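Local coordinates for gala protein type 1, 3 or 4 (Legionella pneumophila subsp. pneumophila, PDB 4XA9) that is built of leucine-rich repeats and probably binds a small GTPase and stimulates its GTP hydrolysis, at residues K142-F147 and E166-A171; S160-K165 and N185-L190. All coordinates share one frame; numbering follows the deposited sequence. Where two conformers were deposited one is given.

Contact 1. Residues K142-F147 and E166-A171; sequences KIDLCF and ELIASA
With CG anti to the backbone N (chi1 -169°), Asp144 lays its carboxylate against Ile168, whose CG2 is likewise anti to its own N; CG of Asp144 comes within 3.4 Å of CB of Ile168. The same carboxylate is tied back into its own chain, where OD1 takes the N-H of Cys146 at 3.2 Å in an Asx turn. Lys142, fully extended, crosses Glu166, its CD 3.5 Å from OE1 of Glu166. The charged ends stay beyond salt-bridge distance; a water bridges them, accepting from NZ of Lys142 and donating to OE1 of Glu166, while NZ also hydrogen-bonds to the hydroxyl of Tyr121. Between the strands runs a parallel ladder of hydrogen bonds: Ile143 N to Glu166 O, Ile168 N to Ile143 O and a short Leu145 N to Ile168 O of 2.6 Å. Past the strands, Phe147 N reaches Ser170 O, and the N-H of Ser170 hydrogen-bonds to SG of Cys146 over a long 3.5 Å. Phe147 also rests CD1 on CB of Ala171, and its ring stacks on an aromatic side chain of another protein's chain. The strands 142-144 and 166-168, joined through helix 151-159 as a beta-alpha-beta unit, lie between strands 119-121 and 190-192.

Contact 2. Residues S160-K165 and N185-L190; sequences SNINIK and NNQLTL
Gln187 and Ile162 make the main side-chain contact between the two loops. The glutamine chain bends at chi2 (79°), and its amide lies against the end of Ile162, whose CD1 is 3.4 Å from CD of Gln187. Deeper in, Ile164 and Leu188 run side by side and point the same way, meeting through CG2 of Ile164 and CD2 of Leu188 at 3.8 Å. Lys165 adds its aliphatic part, with CD beside the carbonyl O of Gln187.

Direct hydrogen bonding across the contact converges on one acceptor, the carbonyl O of Lys165. Thr189 N approaches it in the carbonyl plane at 2.9 Å, and Leu190 N adds a weak bond.

A water supplies the polar link further back. It donates to the carbonyl O atoms of Asn161 and Ile164 and accepts from ND2 of Asn185 at 2.6 Å; the same ND2 also bonds to Ala159 O.

Within each loop an asparagine side chain accepts from its own backbone. OD1 of Asn161 receives Asn163 N in an Asx turn, overlapping the type I turn from Asn161 to Ile164, while its ND2 hydrogen-bonds to Leu135 O. OD1 of Asn185 is gripped twice, by Leu188 N at 2.7 Å, nearly straight at 175°, and by Gln187 N, which sits above the carbonyl plane. Such stacking of equivalent helix-to-strand loops, with an asparagine in each, fits the repeating solenoid of a leucine-rich repeat protein.

How the contacts relate
From the N terminus, strand 142-144 comes first, followed by helix 151-159 and the loop 160-165, which runs straight into strand 166-168; helix 176-184 and segment 185-190, which leads into strand 190-192, follow. Contact 1 closes the loop from 142-147 to 166-171, and contact 2 the one from 160-165 to 185-190. Their segments alternate along the chain, so the closures cross. Contact 1 ties adjacent strands of the parallel sheet; contact 2 ties the turns leading into strands 166-168 and 190-192. They meet where Leu167 N probably hydrogen-bonds to Leu190 O and where Ile143 CD1 packs on Ile164 CD1, linking successive turns of the solenoid.

Contact 1. Residues K142-F147 and E166-A171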
ATOM      1  N   LYS A 142      15.655   5.945 -10.387  1.00 15.96           N
ATOM      2  CA  LYS A 142      14.301   5.500 -10.070  1.00 17.43           C
ATOM      3  C   LYS A 142      13.842   6.035  -8.718  1.00 17.53           C
ATOM      4  O   LYS A 142      14.569   5.935  -7.729  1.00 19.50           O
ATOM      5  CB  LYS A 142      14.220   3.972 -10.065  1.00 16.66           C
ATOM      6  CG  LYS A 142      12.874   3.430  -9.575  1.00 18.65           C
ATOM      7  CD  LYS A 142      12.821   1.905  -9.622  1.00 21.80           C
ATOM      8  CE  LYS A 142      11.469   1.390  -9.131  1.00 27.16           C
ATOM      9  NZ  LYS A 142      11.368  -0.094  -9.229  1.00 27.93           N
ATOM     10  N   ILE A 143      12.639   6.603  -8.680  1.00 18.07           N
ATOM     11  CA  ILE A 143      12.037   7.063  -7.430  1.00 16.66           C
ATOM     12  C   ILE A 143      10.579   6.611  -7.343  1.00 18.56           C
ATOM     13  O   ILE A 143       9.807   6.764  -8.298  1.00 18.04           O
ATOM     14  CB  ILE A 143      12.065   8.608  -7.274  1.00 19.70           C
ATOM     15  CG1 ILE A 143      13.306   9.224  -7.924  1.00 20.10           C
ATOM     16  CG2 ILE A 143      12.021   9.000  -5.794  1.00 20.66           C
ATOM     17  CD1 ILE A 143      13.397  10.735  -7.715  1.00 21.35           C
ATOM     18  N   ASP A 144      10.211   6.058  -6.193  1.00 16.72           N
ATOM     19  CA  ASP A 144       8.828   5.711  -5.900  1.00 16.41           C
ATOM     20  C   ASP A 144       8.351   6.606  -4.768  1.00 17.60           C
ATOM     21  O   ASP A 144       8.876   6.536  -3.650  1.00 17.19           O
ATOM     22  CB  ASP A 144       8.705   4.230  -5.530  1.00 19.56           C
ATOM     23  CG  ASP A 144       7.253   3.745  -5.479  1.00 25.77           C
ATOM     24  OD1 ASP A 144       6.355   4.548  -5.133  1.00 25.62           O
ATOM     25  OD2 ASP A 144       7.015   2.550  -5.770  1.00 24.21           O
ATOM     26  N   LEU A 145       7.360   7.444  -5.054  1.00 19.01           N
ATOM     27  CA  LEU A 145       6.897   8.439  -4.093  1.00 20.31           C
ATOM     28  C   LEU A 145       5.407   8.337  -3.770  1.00 17.87           C
ATOM     29  O   LEU A 145       4.799   9.325  -3.362  1.00 18.06           O
ATOM     30  CB  LEU A 145       7.201   9.848  -4.615  1.00 21.02           C
ATOM     31  CG  LEU A 145       8.683  10.190  -4.699  1.00 17.54           C
ATOM     32  CD1 LEU A 145       8.911  11.506  -5.438  1.00 16.86           C
ATOM     33  CD2 LEU A 145       9.277  10.235  -3.289  1.00 16.56           C
ATOM     34  N   CYS A 146       4.822   7.155  -3.946  1.00 14.86           N
ATOM     35  CA  CYS A 146       3.389   6.970  -3.705  1.00 13.69           C
ATOM     36  C   CYS A 146       2.986   7.446  -2.315  1.00 15.66           C
ATOM     37  O   CYS A 146       3.760   7.326  -1.373  1.00 17.90           O
ATOM     38  CB  CYS A 146       2.996   5.502  -3.877  1.00 15.09           C
ATOM     39  SG  CYS A 146       3.216   4.877  -5.545  1.00 18.42           S
ATOM     40  N   PHE A 147       1.778   7.997  -2.208  1.00 15.90           N
ATOM     41  CA  PHE A 147       1.201   8.438  -0.934  1.00 16.56           C
ATOM     42  C   PHE A 147       1.946   9.618  -0.323  1.00 17.49           C
ATOM     43  O   PHE A 147       1.954   9.781   0.896  1.00 20.96           O
ATOM     44  CB  PHE A 147       1.151   7.293   0.090  1.00 16.48           C
ATOM     45  CG  PHE A 147       0.592   6.003  -0.452  1.00 18.15           C
ATOM     46  CD1 PHE A 147      -0.717   5.930  -0.906  1.00 20.67           C
ATOM     47  CD2 PHE A 147       1.366   4.855  -0.467  1.00 22.18           C
ATOM     48  CE1 PHE A 147      -1.237   4.745  -1.392  1.00 23.62           C
ATOM     49  CE2 PHE A 147       0.852   3.661  -0.952  1.00 25.82           C
ATOM     50  CZ  PHE A 147      -0.454   3.607  -1.412  1.00 24.05           C
ATOM     51  N   GLU A 166      12.693   6.077 -14.122  1.00 19.00           N
ATOM     52  CA  GLU A 166      11.457   5.488 -13.635  1.00 22.45           C
ATOM     53  C   GLU A 166      10.894   6.286 -12.470  1.00 22.12           C
ATOM     54  O   GLU A 166      11.568   6.504 -11.470  1.00 21.57           O
ATOM     55  CB  GLU A 166      11.691   4.033 -13.231  1.00 28.30           C
ATOM     56  CG  GLU A 166      12.123   3.164 -14.401  1.00 34.45           C
ATOM     57  CD  GLU A 166      12.458   1.751 -14.001  1.00 43.18           C
ATOM     58  OE1 GLU A 166      13.268   1.570 -13.067  1.00 47.23           O
ATOM     59  OE2 GLU A 166      11.905   0.820 -14.621  1.00 47.80           O
ATOM     60  N   LEU A 167       9.648   6.722 -12.610  1.00 19.99           N
ATOM     61  CA  LEU A 167       8.998   7.503 -11.574  1.00 20.68           C
ATOM     62  C   LEU A 167       7.635   6.898 -11.208  1.00 21.75           C
ATOM     63  O   LEU A 167       6.765   6.726 -12.059  1.00 20.91           O
ATOM     64  CB  LEU A 167       8.845   8.961 -12.033  1.00 18.74           C
ATOM     65  CG  LEU A 167       8.154   9.913 -11.062  1.00 23.45           C
ATOM     66  CD1 LEU A 167       8.897   9.946  -9.738  1.00 20.53           C
ATOM     67  CD2 LEU A 167       8.053  11.313 -11.658  1.00 27.61           C
ATOM     68  N   ILE A 168       7.474   6.562  -9.934  1.00 20.49           N
ATOM     69  CA  ILE A 168       6.215   6.055  -9.400  1.00 19.44           C
ATOM     70  C   ILE A 168       5.681   7.113  -8.454  1.00 20.37           C
ATOM     71  O   ILE A 168       6.334   7.443  -7.460  1.00 20.16           O
ATOM     72  CB  ILE A 168       6.387   4.710  -8.630  1.00 22.10           C
ATOM     73  CG1 ILE A 168       7.475   3.846  -9.267  1.00 29.82           C
ATOM     74  CG2 ILE A 168       5.063   3.946  -8.514  1.00 17.94           C
ATOM     75  CD1 ILE A 168       7.099   3.297 -10.582  1.00 32.77           C
ATOM     76  N   ALA A 169       4.505   7.651  -8.756  1.00 17.10           N
ATOM     77  CA  ALA A 169       3.951   8.726  -7.947  1.00 19.21           C
ATOM     78  C   ALA A 169       2.426   8.661  -7.916  1.00 20.02           C
ATOM     79  O   ALA A 169       1.745   9.605  -8.321  1.00 16.97           O
ATOM     80  CB  ALA A 169       4.423  10.079  -8.474  1.00 15.55           C
ATOM     81  N   SER A 170       1.900   7.542  -7.424  1.00 17.87           N
ATOM     82  CA  SER A 170       0.456   7.351  -7.324  1.00 19.91           C
ATOM     83  C   SER A 170      -0.066   7.910  -6.005  1.00 19.25           C
ATOM     84  O   SER A 170       0.617   7.828  -4.989  1.00 18.84           O
ATOM     85  CB  SER A 170       0.090   5.866  -7.449  1.00 21.06           C
ATOM     86  OG  SER A 170       0.440   5.341  -8.721  1.00 20.77           O
ATOM     87  N   ALA A 171      -1.282   8.453  -6.030  1.00 18.23           N
ATOM     88  CA  ALA A 171      -1.878   9.105  -4.860  1.00 19.54           C
ATOM     89  C   ALA A 171      -0.981  10.230  -4.359  1.00 21.67           C
ATOM     90  O   ALA A 171      -0.614  10.270  -3.182  1.00 21.66           O
ATOM     91  CB  ALA A 171      -2.145   8.091  -3.747  1.00 16.78           C
TER
HETATM   92  O   HOH W   1      12.825  -1.331 -11.588  1.00 55.56           O

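Contact 2. Residues S160-K165 and N185-L190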
ATOM      1  N   SER A 160      11.809  17.847 -14.566  1.00 28.84           N
ATOM      2  CA  SER A 160      13.003  18.516 -15.080  1.00 34.32           C
ATOM      3  C   SER A 160      14.275  17.719 -14.794  1.00 35.17           C
ATOM      4  O   SER A 160      15.325  18.001 -15.372  1.00 34.67           O
ATOM      5  CB  SER A 160      13.139  19.923 -14.486  1.00 35.01           C
ATOM      6  OG  SER A 160      13.336  19.877 -13.079  1.00 35.59           O
ATOM      7  N   ASN A 161      14.185  16.737 -13.898  1.00 30.59           N
ATOM      8  CA  ASN A 161      15.344  15.911 -13.558  1.00 30.37           C
ATOM      9  C   ASN A 161      15.655  14.926 -14.678  1.00 32.87           C
ATOM     10  O   ASN A 161      14.962  13.923 -14.857  1.00 35.32           O
ATOM     11  CB  ASN A 161      15.121  15.157 -12.238  1.00 28.85           C
ATOM     12  CG  ASN A 161      16.397  14.501 -11.712  1.00 29.66           C
ATOM     13  OD1 ASN A 161      17.290  14.144 -12.486  1.00 30.34           O
ATOM     14  ND2 ASN A 161      16.473  14.317 -10.395  1.00 25.63           N
ATOM     15  N   ILE A 162      16.733  15.208 -15.400  1.00 30.06           N
ATOM     16  CA  ILE A 162      17.106  14.461 -16.594  1.00 31.36           C
ATOM     17  C   ILE A 162      17.568  13.031 -16.283  1.00 30.12           C
ATOM     18  O   ILE A 162      17.582  12.157 -17.159  1.00 29.59           O
ATOM     19  CB  ILE A 162      18.218  15.221 -17.361  1.00 39.06           C
ATOM     20  CG1 ILE A 162      17.884  15.298 -18.848  1.00 42.47           C
ATOM     21  CG2 ILE A 162      19.600  14.639 -17.078  1.00 36.91           C
ATOM     22  CD1 ILE A 162      16.767  16.276 -19.147  1.00 43.95           C
ATOM     23  N   ASN A 163      17.919  12.790 -15.023  1.00 26.46           N
ATOM     24  CA  ASN A 163      18.452  11.503 -14.606  1.00 24.94           C
ATOM     25  C   ASN A 163      17.388  10.429 -14.377  1.00 23.49           C
ATOM     26  O   ASN A 163      17.657   9.241 -14.533  1.00 23.85           O
ATOM     27  CB  ASN A 163      19.279  11.681 -13.326  1.00 27.77           C
ATOM     28  CG  ASN A 163      20.455  12.621 -13.516  1.00 30.16           C
ATOM     29  OD1 ASN A 163      20.484  13.727 -12.974  1.00 33.75           O
ATOM     30  ND2 ASN A 163      21.435  12.178 -14.283  1.00 28.43           N
ATOM     31  N   ILE A 164      16.183  10.835 -13.998  1.00 21.19           N
ATOM     32  CA  ILE A 164      15.161   9.860 -13.627  1.00 24.30           C
ATOM     33  C   ILE A 164      14.627   9.084 -14.826  1.00 24.85           C
ATOM     34  O   ILE A 164      14.121   9.672 -15.782  1.00 29.87           O
ATOM     35  CB  ILE A 164      13.979  10.530 -12.913  1.00 25.85           C
ATOM     36  CG1 ILE A 164      14.476  11.404 -11.766  1.00 28.28           C
ATOM     37  CG2 ILE A 164      12.999   9.473 -12.392  1.00 24.85           C
ATOM     38  CD1 ILE A 164      13.358  12.126 -11.037  1.00 31.90           C
ATOM     39  N   LYS A 165      14.730   7.758 -14.761  1.00 22.40           N
ATOM     40  CA  LYS A 165      14.221   6.886 -15.819  1.00 21.34           C
ATOM     41  C   LYS A 165      12.883   6.272 -15.420  1.00 22.05           C
ATOM     42  O   LYS A 165      12.042   5.970 -16.266  1.00 21.79           O
ATOM     43  CB  LYS A 165      15.226   5.777 -16.138  1.00 21.84           C
ATOM     44  CG  LYS A 165      16.509   6.271 -16.782  1.00 27.28           C
ATOM     45  CD  LYS A 165      16.247   6.802 -18.179  1.00 36.11           C
ATOM     46  CE  LYS A 165      17.521   7.323 -18.822  1.00 44.38           C
ATOM     47  NZ  LYS A 165      18.078   8.498 -18.093  1.00 47.79           N
ATOM     48  N   ASN A 185       8.389  15.244 -20.634  1.00 30.35           N
ATOM     49  CA  ASN A 185       9.691  14.667 -20.305  1.00 31.00           C
ATOM     50  C   ASN A 185      10.117  13.633 -21.343  1.00 30.51           C
ATOM     51  O   ASN A 185       9.307  12.810 -21.767  1.00 28.96           O
ATOM     52  CB  ASN A 185       9.646  14.022 -18.913  1.00 29.66           C
ATOM     53  CG  ASN A 185      10.934  13.320 -18.547  1.00 27.72           C
ATOM     54  OD1 ASN A 185      11.233  12.248 -19.068  1.00 28.20           O
ATOM     55  ND2 ASN A 185      11.681  13.896 -17.612  1.00 29.08           N
ATOM     56  N   ASN A 186      11.385  13.671 -21.741  1.00 31.86           N
ATOM     57  CA  ASN A 186      11.887  12.762 -22.770  1.00 33.40           C
ATOM     58  C   ASN A 186      12.847  11.694 -22.269  1.00 32.01           C
ATOM     59  O   ASN A 186      13.504  11.036 -23.070  1.00 33.05           O
ATOM     60  CB  ASN A 186      12.578  13.556 -23.881  1.00 40.00           C
ATOM     61  CG  ASN A 186      11.622  14.453 -24.635  1.00 47.07           C
ATOM     62  OD1 ASN A 186      10.838  13.982 -25.458  1.00 49.67           O
ATOM     63  ND2 ASN A 186      11.692  15.753 -24.369  1.00 50.02           N
ATOM     64  N   GLN A 187      12.936  11.508 -20.955  1.00 33.65           N
ATOM     65  CA  GLN A 187      13.850  10.503 -20.412  1.00 31.85           C
ATOM     66  C   GLN A 187      13.125   9.335 -19.745  1.00 30.18           C
ATOM     67  O   GLN A 187      13.593   8.196 -19.805  1.00 31.54           O
ATOM     68  CB  GLN A 187      14.824  11.138 -19.415  1.00 32.98           C
ATOM     69  CG  GLN A 187      15.840  12.067 -20.049  1.00 38.15           C
ATOM     70  CD  GLN A 187      15.265  13.428 -20.358  1.00 48.30           C
ATOM     71  OE1 GLN A 187      14.485  13.977 -19.575  1.00 52.77           O
ATOM     72  NE2 GLN A 187      15.639  13.982 -21.504  1.00 52.74           N
ATOM     73  N   LEU A 188      11.992   9.619 -19.110  1.00 25.58           N
ATOM     74  CA  LEU A 188      11.212   8.586 -18.425  1.00 24.77           C
ATOM     75  C   LEU A 188      10.798   7.454 -19.360  1.00 26.07           C
ATOM     76  O   LEU A 188      10.254   7.690 -20.439  1.00 28.10           O
ATOM     77  CB  LEU A 188       9.961   9.195 -17.789  1.00 25.51           C
ATOM     78  CG  LEU A 188      10.143  10.176 -16.633  1.00 25.07           C
ATOM     79  CD1 LEU A 188       8.789  10.760 -16.254  1.00 25.08           C
ATOM     80  CD2 LEU A 188      10.779   9.479 -15.435  1.00 22.55           C
ATOM     81  N   THR A 189      11.061   6.224 -18.935  1.00 22.13           N
ATOM     82  CA  THR A 189      10.646   5.045 -19.687  0.82 22.67           C
ATOM     83  C   THR A 189       9.499   4.333 -18.980  1.00 20.62           C
ATOM     84  O   THR A 189       8.786   3.538 -19.579  1.00 22.36           O
ATOM     85  CB  THR A 189      11.807   4.055 -19.876  0.82 25.04           C
ATOM     86  OG1 THR A 189      12.265   3.604 -18.595  0.82 26.09           O
ATOM     87  CG2 THR A 189      12.955   4.715 -20.621  0.82 24.51           C
ATOM     88  N   LEU A 190       9.333   4.627 -17.699  1.00 21.78           N
ATOM     89  CA  LEU A 190       8.257   4.065 -16.899  1.00 20.66           C
ATOM     90  C   LEU A 190       7.688   5.168 -16.019  1.00 21.54           C
ATOM     91  O   LEU A 190       8.418   5.833 -15.290  1.00 24.12           O
ATOM     92  CB  LEU A 190       8.762   2.881 -16.060  1.00 25.20           C
ATOM     93  CG  LEU A 190       7.753   2.008 -15.305  1.00 26.22           C
ATOM     94  CD1 LEU A 190       8.283   0.596 -15.107  1.00 27.76           C
ATOM     95  CD2 LEU A 190       7.444   2.614 -13.966  1.00 27.41           C
TER
HETATM   96  O   HOH W   2      13.575  12.453 -16.544  1.00 30.56           O